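Local coordinates for protein putative polyketide cyclase (Silicibacter sp. TM1040, PDB 3F8H) that is of unknown function but has a SnoaL-like fold and may be a polyketide cyclase or a related enzyme, at residues Y96-T101 / Y117-G122. Sequence-based numbering, arbitrary orientation.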
# COMPACT_ATOMS: atom_id res chain seq x y z
N TYR A 96 -3.69 4.21 -6.94
CA TYR A 96 -3.77 5.33 -7.88
C TYR A 96 -2.37 5.79 -8.29
O TYR A 96 -1.36 5.33 -7.77
CB TYR A 96 -4.56 6.49 -7.26
CG TYR A 96 -4.12 6.82 -5.84
CD1 TYR A 96 -4.67 6.15 -4.78
CD2 TYR A 96 -3.12 7.76 -5.58
CE1 TYR A 96 -4.23 6.39 -3.47
CE2 TYR A 96 -2.68 8.00 -4.30
CZ TYR A 96 -3.25 7.31 -3.24
OH TYR A 96 -2.83 7.55 -1.94
N THR A 97 -2.40 6.72 -9.23
CA THR A 97 -1.21 7.36 -9.80
C THR A 97 -1.11 8.81 -9.35
O THR A 97 -2.03 9.60 -9.48
CB THR A 97 -1.20 7.31 -11.34
OG1 THR A 97 -1.30 5.94 -11.76
CG2 THR A 97 0.12 7.96 -11.93
N VAL A 98 0.03 9.11 -8.75
CA VAL A 98 0.36 10.46 -8.31
C VAL A 98 1.21 11.16 -9.35
O VAL A 98 2.28 10.67 -9.73
CB VAL A 98 1.16 10.45 -7.01
CG1 VAL A 98 1.51 11.89 -6.62
CG2 VAL A 98 0.36 9.70 -5.87
N ASN A 99 0.70 12.29 -9.82
CA ASN A 99 1.37 13.17 -10.75
C ASN A 99 1.59 14.51 -10.07
O ASN A 99 0.63 15.14 -9.65
CB ASN A 99 0.48 13.45 -11.96
CG ASN A 99 -0.12 12.20 -12.53
OD1 ASN A 99 0.46 11.63 -13.47
ND2 ASN A 99 -1.28 11.72 -11.95
N GLY A 100 2.85 14.94 -9.94
CA GLY A 100 3.15 16.22 -9.29
C GLY A 100 4.37 17.00 -9.71
O GLY A 100 5.13 16.63 -10.56
N THR A 101 4.49 18.12 -9.01
CA THR A 101 5.60 19.07 -9.09
C THR A 101 6.06 19.36 -7.68
O THR A 101 5.25 19.63 -6.78
CB THR A 101 5.14 20.36 -9.75
OG1 THR A 101 4.53 20.01 -11.00
CG2 THR A 101 6.33 21.37 -10.01
N TYR A 117 7.14 14.65 -11.21
CA TYR A 117 7.24 13.26 -10.87
C TYR A 117 5.91 12.54 -11.13
O TYR A 117 4.82 13.14 -11.17
CB TYR A 117 7.68 13.07 -9.40
CG TYR A 117 6.80 13.81 -8.38
CD1 TYR A 117 7.14 15.09 -7.98
CD2 TYR A 117 5.63 13.25 -7.86
CE1 TYR A 117 6.36 15.79 -7.05
CE2 TYR A 117 4.82 13.97 -6.94
CZ TYR A 117 5.20 15.25 -6.55
OH TYR A 117 4.46 16.00 -5.66
N LYS A 118 6.03 11.25 -11.30
CA LYS A 118 4.86 10.41 -11.51
C LYS A 118 5.11 9.07 -10.86
O LYS A 118 6.11 8.42 -11.12
CB LYS A 118 4.55 10.20 -13.00
CG LYS A 118 3.27 9.42 -13.25
CD LYS A 118 3.11 8.91 -14.69
CE LYS A 118 2.73 9.99 -15.67
NZ LYS A 118 2.46 9.51 -17.07
N LEU A 119 4.21 8.68 -9.99
CA LEU A 119 4.41 7.40 -9.35
C LEU A 119 3.16 6.83 -8.73
O LEU A 119 2.26 7.56 -8.33
CB LEU A 119 5.52 7.49 -8.30
CG LEU A 119 5.18 8.21 -7.02
CD1 LEU A 119 6.29 7.98 -6.04
CD2 LEU A 119 4.95 9.67 -7.27
N PRO A 120 3.12 5.51 -8.68
CA PRO A 120 2.02 4.81 -8.09
C PRO A 120 2.08 4.98 -6.60
O PRO A 120 3.13 5.24 -6.04
CB PRO A 120 2.27 3.35 -8.47
CG PRO A 120 3.48 3.31 -9.29
CD PRO A 120 4.11 4.61 -9.31
N ALA A 121 0.91 4.86 -6.00
CA ALA A 121 0.75 4.89 -4.56
C ALA A 121 -0.49 4.12 -4.21
O ALA A 121 -1.36 3.80 -5.05
CB ALA A 121 0.65 6.35 -3.98
N GLY A 122 -0.50 3.78 -2.94
CA GLY A 122 -1.62 3.07 -2.33
C GLY A 122 -1.94 3.52 -0.92
O GLY A 122 -1.03 3.81 -0.09
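Val98 O takes an N-H and a weaker CA-H from the facing strand. Leu119 N donates a hydrogen bond to Val98 O, 2.8 Å long and in the carbonyl plane. The CA-H of Lys118 adds a CA-H...O contact, Lys118 CA to Val98 O 3.1 Å. Val98 N answers with a 2.7 Å bond to Leu119 O. Flanking pairs, Tyr96 with Ala121 and Gly100 with Tyr117, are doubly bonded in the same way. The pairs Thr97-Pro120 and Asn99-Lys118 lie between them without such bonds. This is a regular antiparallel ladder between neighbouring strands 91-102 and 115-128, part of the curved sheet of the SnoaL-like fold.

On the buried face Tyr117 lies across Gly100. Its CG sits between the backbone N and the carbonyl carbon (chi1 54°), which swings the ring over the glycine. Gly100 CA stands 3.8 Å from the centroid of the Tyr117 ring, a CH-pi contact; a CB there would clash with the ring. Val98 CG1 meets the edge of the same ring at Tyr117 CE2, 3.9 Å away. Tyr117 OH bonds Glu76, and Trp144 of the C-terminal helix meets the ring edge-to-face. A leucine in place of Tyr117 would probably leave Gly100 partly uncovered and Glu76 without this hydroxyl partner.

Ala121 CB packs against both Tyr96 CE2, 3.7 Å away, and Val98 CG2. Tyr96 OH hydrogen-bonds Ser123 OG and a methylpentanediol, probably from the crystallisation liquor. On the other face Lys118 runs alongside Asn99, and Lys118 CG is 3.7 Å from Thr97 CG2.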